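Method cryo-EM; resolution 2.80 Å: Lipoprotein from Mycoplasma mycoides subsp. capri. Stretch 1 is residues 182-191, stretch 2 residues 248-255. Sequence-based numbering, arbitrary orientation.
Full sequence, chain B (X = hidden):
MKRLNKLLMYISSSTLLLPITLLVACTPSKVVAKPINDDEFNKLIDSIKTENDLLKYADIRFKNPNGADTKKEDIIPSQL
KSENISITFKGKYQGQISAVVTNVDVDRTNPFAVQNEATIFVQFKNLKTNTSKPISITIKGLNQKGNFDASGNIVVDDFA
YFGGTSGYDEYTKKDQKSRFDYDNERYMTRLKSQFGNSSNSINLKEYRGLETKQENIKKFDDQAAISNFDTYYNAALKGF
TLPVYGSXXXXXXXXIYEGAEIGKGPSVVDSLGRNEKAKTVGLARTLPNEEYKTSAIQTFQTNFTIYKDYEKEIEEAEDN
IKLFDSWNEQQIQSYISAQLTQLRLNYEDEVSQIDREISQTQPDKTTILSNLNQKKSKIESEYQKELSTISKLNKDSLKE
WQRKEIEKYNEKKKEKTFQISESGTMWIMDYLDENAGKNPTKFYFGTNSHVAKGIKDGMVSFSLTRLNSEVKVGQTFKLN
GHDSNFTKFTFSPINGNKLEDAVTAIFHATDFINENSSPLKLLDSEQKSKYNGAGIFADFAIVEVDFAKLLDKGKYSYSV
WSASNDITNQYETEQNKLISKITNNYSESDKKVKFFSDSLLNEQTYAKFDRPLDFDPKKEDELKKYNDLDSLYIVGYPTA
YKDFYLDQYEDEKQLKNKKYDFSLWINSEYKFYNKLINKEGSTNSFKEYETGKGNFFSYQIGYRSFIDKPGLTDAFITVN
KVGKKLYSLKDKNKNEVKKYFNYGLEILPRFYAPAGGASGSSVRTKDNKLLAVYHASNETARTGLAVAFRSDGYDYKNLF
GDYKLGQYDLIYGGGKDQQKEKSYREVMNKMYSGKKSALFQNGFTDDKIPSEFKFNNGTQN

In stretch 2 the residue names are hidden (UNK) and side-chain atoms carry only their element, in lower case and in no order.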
ATOM      1  N   TYR B 182      25.781   8.032 -29.405  1.00 82.69           N
ATOM      2  CA  TYR B 182      25.922   8.945 -28.270  1.00 82.69           C
ATOM      3  C   TYR B 182      25.763   8.236 -26.909  1.00 82.69           C
ATOM      4  O   TYR B 182      26.592   8.403 -26.011  1.00 82.69           O
ATOM      5  CB  TYR B 182      24.912  10.081 -28.436  1.00 82.69           C
ATOM      6  CG  TYR B 182      25.026  11.147 -27.371  1.00 82.69           C
ATOM      7  CD1 TYR B 182      25.980  12.167 -27.513  1.00 82.69           C
ATOM      8  CD2 TYR B 182      24.248  11.070 -26.200  1.00 82.69           C
ATOM      9  CE1 TYR B 182      26.166  13.099 -26.482  1.00 82.69           C
ATOM     10  CE2 TYR B 182      24.440  11.995 -25.161  1.00 82.69           C
ATOM     11  CZ  TYR B 182      25.412  13.003 -25.299  1.00 82.69           C
ATOM     12  OH  TYR B 182      25.677  13.848 -24.278  1.00 82.69           O
ATOM     13  N   ASP B 183      24.716   7.425 -26.761  1.00 82.39           N
ATOM     14  CA  ASP B 183      24.414   6.660 -25.550  1.00 82.39           C
ATOM     15  C   ASP B 183      25.379   5.494 -25.319  1.00 82.39           C
ATOM     16  O   ASP B 183      25.738   5.211 -24.183  1.00 82.39           O
ATOM     17  CB  ASP B 183      22.982   6.121 -25.612  1.00 82.39           C
ATOM     18  CG  ASP B 183      21.886   7.183 -25.632  1.00 82.39           C
ATOM     19  OD1 ASP B 183      22.081   8.250 -25.015  1.00 82.39           O
ATOM     20  OD2 ASP B 183      20.811   6.926 -26.216  1.00 82.39           O
ATOM     21  N   ASN B 184      25.841   4.820 -26.367  1.00 80.24           N
ATOM     22  CA  ASN B 184      26.761   3.698 -26.243  1.00 80.24           C
ATOM     23  C   ASN B 184      28.171   4.157 -25.802  1.00 80.24           C
ATOM     24  O   ASN B 184      28.785   3.499 -24.971  1.00 80.24           O
ATOM     25  CB  ASN B 184      26.742   2.923 -27.562  1.00 80.24           C
ATOM     26  CG  ASN B 184      27.624   1.700 -27.538  1.00 80.24           C
ATOM     27  OD1 ASN B 184      27.273   0.664 -27.017  1.00 80.24           O
ATOM     28  ND2 ASN B 184      28.794   1.789 -28.098  1.00 80.24           N
ATOM     29  N   GLU B 185      28.668   5.328 -26.232  1.00 81.98           N
ATOM     30  CA  GLU B 185      29.948   5.845 -25.726  1.00 81.98           C
ATOM     31  C   GLU B 185      29.881   6.332 -24.263  1.00 81.98           C
ATOM     32  O   GLU B 185      30.913   6.657 -23.681  1.00 81.98           O
ATOM     33  CB  GLU B 185      30.575   6.872 -26.687  1.00 81.98           C
ATOM     34  CG  GLU B 185      30.015   8.291 -26.616  1.00 81.98           C
ATOM     35  CD  GLU B 185      30.897   9.384 -27.243  1.00 81.98           C
ATOM     36  OE1 GLU B 185      31.989   9.101 -27.761  1.00 81.98           O
ATOM     37  OE2 GLU B 185      30.516  10.565 -27.180  1.00 81.98           O
ATOM     38  N   ARG B 186      28.690   6.377 -23.658  1.00 79.69           N
ATOM     39  CA  ARG B 186      28.418   6.686 -22.246  1.00 79.69           C
ATOM     40  C   ARG B 186      28.126   5.426 -21.446  1.00 79.69           C
ATOM     41  O   ARG B 186      28.666   5.245 -20.363  1.00 79.69           O
ATOM     42  CB  ARG B 186      27.264   7.690 -22.169  1.00 79.69           C
ATOM     43  CG  ARG B 186      27.710   9.008 -22.722  1.00 79.69           C
ATOM     44  CD  ARG B 186      26.681  10.086 -22.919  1.00 79.69           C
ATOM     45  NE  ARG B 186      27.319  11.358 -23.284  1.00 79.69           N
ATOM     46  CZ  ARG B 186      28.121  11.587 -24.310  1.00 79.69           C
ATOM     47  NH1 ARG B 186      28.243  10.766 -25.306  1.00 79.69           N
ATOM     48  NH2 ARG B 186      28.839  12.661 -24.342  1.00 79.69           N
ATOM     49  N   TYR B 187      27.372   4.497 -22.011  1.00 77.39           N
ATOM     50  CA  TYR B 187      27.104   3.199 -21.418  1.00 77.39           C
ATOM     51  C   TYR B 187      28.386   2.389 -21.253  1.00 77.39           C
ATOM     52  O   TYR B 187      28.623   1.781 -20.219  1.00 77.39           O
ATOM     53  CB  TYR B 187      26.083   2.461 -22.284  1.00 77.39           C
ATOM     54  CG  TYR B 187      25.433   1.300 -21.574  1.00 77.39           C
ATOM     55  CD1 TYR B 187      24.370   1.554 -20.695  1.00 77.39           C
ATOM     56  CD2 TYR B 187      25.888  -0.018 -21.771  1.00 77.39           C
ATOM     57  CE1 TYR B 187      23.757   0.497 -20.008  1.00 77.39           C
ATOM     58  CE2 TYR B 187      25.271  -1.080 -21.093  1.00 77.39           C
ATOM     59  CZ  TYR B 187      24.209  -0.822 -20.206  1.00 77.39           C
ATOM     60  OH  TYR B 187      23.610  -1.842 -19.557  1.00 77.39           O
ATOM     61  N   MET B 188      29.261   2.425 -22.255  1.00 86.23           N
ATOM     62  CA  MET B 188      30.555   1.742 -22.223  1.00 86.23           C
ATOM     63  C   MET B 188      31.560   2.298 -21.202  1.00 86.23           C
ATOM     64  O   MET B 188      32.422   1.539 -20.778  1.00 86.23           O
ATOM     65  CB  MET B 188      31.178   1.737 -23.625  1.00 86.23           C
ATOM     66  CG  MET B 188      30.480   0.779 -24.588  1.00 86.23           C
ATOM     67  SD  MET B 188      30.372  -0.940 -24.042  1.00 86.23           S
ATOM     68  CE  MET B 188      32.068  -1.318 -23.579  1.00 86.23           C
ATOM     69  N   THR B 189      31.481   3.558 -20.764  1.00 86.23           N
ATOM     70  CA  THR B 189      32.386   4.121 -19.746  1.00 86.23           C
ATOM     71  C   THR B 189      31.892   3.862 -18.324  1.00 86.23           C
ATOM     72  O   THR B 189      32.713   3.541 -17.462  1.00 86.23           O
ATOM     73  CB  THR B 189      32.671   5.612 -19.963  1.00 86.23           C
ATOM     74  OG1 THR B 189      31.491   6.356 -19.900  1.00 86.23           O
ATOM     75  CG2 THR B 189      33.347   5.860 -21.291  1.00 86.23           C
ATOM     76  N   ARG B 190      30.571   3.852 -18.065  1.00 87.22           N
ATOM     77  CA  ARG B 190      30.032   3.298 -16.801  1.00 87.22           C
ATOM     78  C   ARG B 190      30.329   1.799 -16.669  1.00 87.22           C
ATOM     79  O   ARG B 190      30.652   1.310 -15.588  1.00 87.22           O
ATOM     80  CB  ARG B 190      28.539   3.624 -16.568  1.00 87.22           C
ATOM     81  CG  ARG B 190      27.566   2.968 -17.560  1.00 87.22           C
ATOM     82  CD  ARG B 190      26.079   3.066 -17.184  1.00 87.22           C
ATOM     83  NE  ARG B 190      25.729   2.359 -15.936  1.00 87.22           N
ATOM     84  CZ  ARG B 190      25.628   1.061 -15.729  1.00 87.22           C
ATOM     85  NH1 ARG B 190      25.823   0.182 -16.665  1.00 87.22           N
ATOM     86  NH2 ARG B 190      25.305   0.627 -14.552  1.00 87.22           N
ATOM     87  N   LEU B 191      30.321   1.076 -17.783  1.00 87.54           N
ATOM     88  CA  LEU B 191      30.614  -0.347 -17.846  1.00 87.54           C
ATOM     89  C   LEU B 191      32.102  -0.640 -17.674  1.00 87.54           C
ATOM     90  O   LEU B 191      32.463  -1.409 -16.785  1.00 87.54           O
ATOM     91  CB  LEU B 191      30.029  -0.857 -19.162  1.00 87.54           C
ATOM     92  CG  LEU B 191      30.298  -2.314 -19.527  1.00 87.54           C
ATOM     93  CD1 LEU B 191      29.899  -3.290 -18.437  1.00 87.54           C
ATOM     94  CD2 LEU B 191      29.518  -2.609 -20.779  1.00 87.54           C
ATOM     95  N   UNK B 248      26.726  -8.782 -15.779  1.00 80.53           N
ATOM     96  CA  UNK B 248      26.920  -7.360 -16.071  1.00 80.53           C
ATOM     97  C   UNK B 248      25.646  -6.545 -15.785  1.00 80.53           C
ATOM     98  O   UNK B 248      24.556  -6.914 -16.213  1.00 80.53           O
ATOM     99  c   UNK B 248      27.387  -7.182 -17.528  1.00 80.53           C
ATOM    100  o   UNK B 248      28.291  -9.064 -18.703  1.00 80.53           O
ATOM    101  c   UNK B 248      28.520  -8.125 -17.922  1.00 80.53           C
ATOM    102  o   UNK B 248      29.650  -7.940 -17.444  1.00 80.53           O
ATOM    103  N   UNK B 249      25.769  -5.432 -15.078  1.00 75.84           N
ATOM    104  CA  UNK B 249      24.666  -4.561 -14.688  1.00 75.84           C
ATOM    105  C   UNK B 249      24.119  -3.646 -15.783  1.00 75.84           C
ATOM    106  O   UNK B 249      24.675  -3.548 -16.873  1.00 75.84           O
ATOM    107  N   UNK B 250      23.007  -2.973 -15.487  1.00 74.06           N
ATOM    108  CA  UNK B 250      22.180  -2.231 -16.441  1.00 74.06           C
ATOM    109  C   UNK B 250      21.502  -1.011 -15.784  1.00 74.06           C
ATOM    110  O   UNK B 250      21.011  -1.149 -14.674  1.00 74.06           O
ATOM    111  c   UNK B 250      21.911  -6.139 -19.353  1.00 74.06           C
ATOM    112  c   UNK B 250      21.360  -4.588 -17.438  1.00 74.06           C
ATOM    113  c   UNK B 250      21.960  -4.704 -18.830  1.00 74.06           C
ATOM    114  n   UNK B 250      22.839  -7.046 -18.674  1.00 74.06           N
ATOM    115  c   UNK B 250      21.067  -3.165 -16.940  1.00 74.06           C
ATOM    116  N   UNK B 251      21.353   0.105 -16.514  1.00 73.47           N
ATOM    117  CA  UNK B 251      20.469   1.287 -16.259  1.00 73.47           C
ATOM    118  C   UNK B 251      20.191   2.014 -17.604  1.00 73.47           C
ATOM    119  O   UNK B 251      20.764   1.603 -18.612  1.00 73.47           O
ATOM    120  c   UNK B 251      21.767   1.666 -14.021  1.00 73.47           C
ATOM    121  c   UNK B 251      20.010   3.214 -14.651  1.00 73.47           C
ATOM    122  c   UNK B 251      21.068   2.286 -15.233  1.00 73.47           C
ATOM    123  N   UNK B 252      19.336   3.048 -17.688  1.00 74.26           N
ATOM    124  CA  UNK B 252      19.387   4.074 -18.763  1.00 74.26           C
ATOM    125  C   UNK B 252      18.725   5.409 -18.382  1.00 74.26           C
ATOM    126  O   UNK B 252      17.506   5.482 -18.208  1.00 74.26           O
ATOM    127  c   UNK B 252      18.772   3.572 -20.068  1.00 74.26           C
ATOM    128  o   UNK B 252      18.603   4.617 -21.003  1.00 74.26           O
ATOM    129  N   UNK B 253      19.520   6.476 -18.295  1.00 72.77           N
ATOM    130  CA  UNK B 253      19.122   7.817 -17.858  1.00 72.77           C
ATOM    131  C   UNK B 253      18.491   8.676 -18.952  1.00 72.77           C
ATOM    132  O   UNK B 253      18.877   9.831 -19.129  1.00 72.77           O
ATOM    133  N   UNK B 254      17.559   8.098 -19.711  1.00 74.63           N
ATOM    134  CA  UNK B 254      16.959   8.710 -20.899  1.00 74.63           C
ATOM    135  C   UNK B 254      15.507   8.313 -21.191  1.00 74.63           C
ATOM    136  O   UNK B 254      14.754   9.098 -21.756  1.00 74.63           O
ATOM    137  c   UNK B 254      17.452   9.117 -23.377  1.00 74.63           C
ATOM    138  c   UNK B 254      17.862   8.401 -22.092  1.00 74.63           C
ATOM    139  c   UNK B 254      18.684   9.499 -24.160  1.00 74.63           C
ATOM    140  c   UNK B 254      16.596   8.280 -24.304  1.00 74.63           C
ATOM    141  N   UNK B 255      15.061   7.104 -20.833  1.00 72.16           N
ATOM    142  CA  UNK B 255      13.673   6.658 -21.109  1.00 72.16           C
ATOM    143  C   UNK B 255      12.608   7.320 -20.222  1.00 72.16           C
ATOM    144  O   UNK B 255      11.475   6.854 -20.151  1.00 72.16           O
ATOM    145  c   UNK B 255      13.585   3.018 -19.745  1.00 72.16           C
ATOM    146  c   UNK B 255      13.583   5.126 -21.104  1.00 72.16           C
ATOM    147  n   UNK B 255      15.376   2.210 -18.176  1.00 72.16           N
ATOM    148  c   UNK B 255      13.904   2.339 -18.402  1.00 72.16           C
ATOM    149  c   UNK B 255      13.749   4.527 -19.708  1.00 72.16           C
TER

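Residues 182-191 form a helix that offers Asp183, Tyr187 and Arg190 to residues 248-255, a stretch without regular helix or strand.

Position 248 has four side-chain atoms: two carbons, the second carrying two oxygens. They approach Leu191 without touching it. That short carboxylate is Asp248. Its CA-to-CB bond points toward the helix, but the nearest side-chain approach is Asp248 CB to Leu191 CD1, 4.7 Å, so the acid stays at the margin.

Position 249 has no side-chain atoms. The backbone does the work: the O of position 249 lies 3.4 Å from Tyr187 OH and 3.9 Å from Arg190 NH1, near the plane of the guanidinium. The residue is Gly249. A CB would have room here, so the contact does not demand glycine.

At position 250, four carbons in a row end in nitrogen, and the third carbon packs against the Tyr187 hydroxyl. This is the signature of lysine. The CA-to-CB bond of Lys250 points away overall, yet its flexible chain passes the tyrosine, with Lys250 CD 3.4 Å from Tyr187 OH. The aliphatic portion can pack there while the amine reaches back within its own stretch, Lys250 NZ donating to Asp248 O at 3.0 Å.

Position 251 has three carbons, one bonded to CA and carrying the other two, one of which packs against the Arg190 guanidinium. Branching at CB without oxygen identifies Val251. Val251 CG2 lies 3.7 Å from Arg190 NH2, and Val251 O approaches the edge of the tyrosine ring, 3.5 Å from Tyr187 CE1. A compact apolar side chain suits packing against the flat guanidinium, which has Val251 N over one face.

Position 252 carries one carbon and one oxygen, neither touching the helix: Ser252. Its hydroxyl is satisfied elsewhere in the structure.

Position 253 again lacks side-chain atoms and touches nothing on the helix. Gly253 is exposed.

Position 254 has four carbons forked at the second, and one tip meets the Asp183 carboxylate; hence Leu254. Its CA-to-CB bond points toward the helix, and Leu254 CD1 comes 3.7 Å from Asp183 OD1. The apolar fork suits a buried site; the carboxylate beside it has its hydrogen bonds elsewhere in the structure.

Position 255 shows four carbons and a terminal nitrogen in an unbranched chain, out of the helix's reach: Lys255. Its amine is bonded elsewhere in the structure.

The contact buries 307 Å² in total, with no clear hydrogen bond and no salt bridge across it. Packing carries it: Tyr187 meets backbone oxygens and the lysine chain, Arg190 lies along the backbone and Val251, and Asp183 meets Leu254. Helical spacing brings these three residues to one side, where the irregular stretch of chain can follow them.

Stretch 2 (248-255) DGKVSGLK
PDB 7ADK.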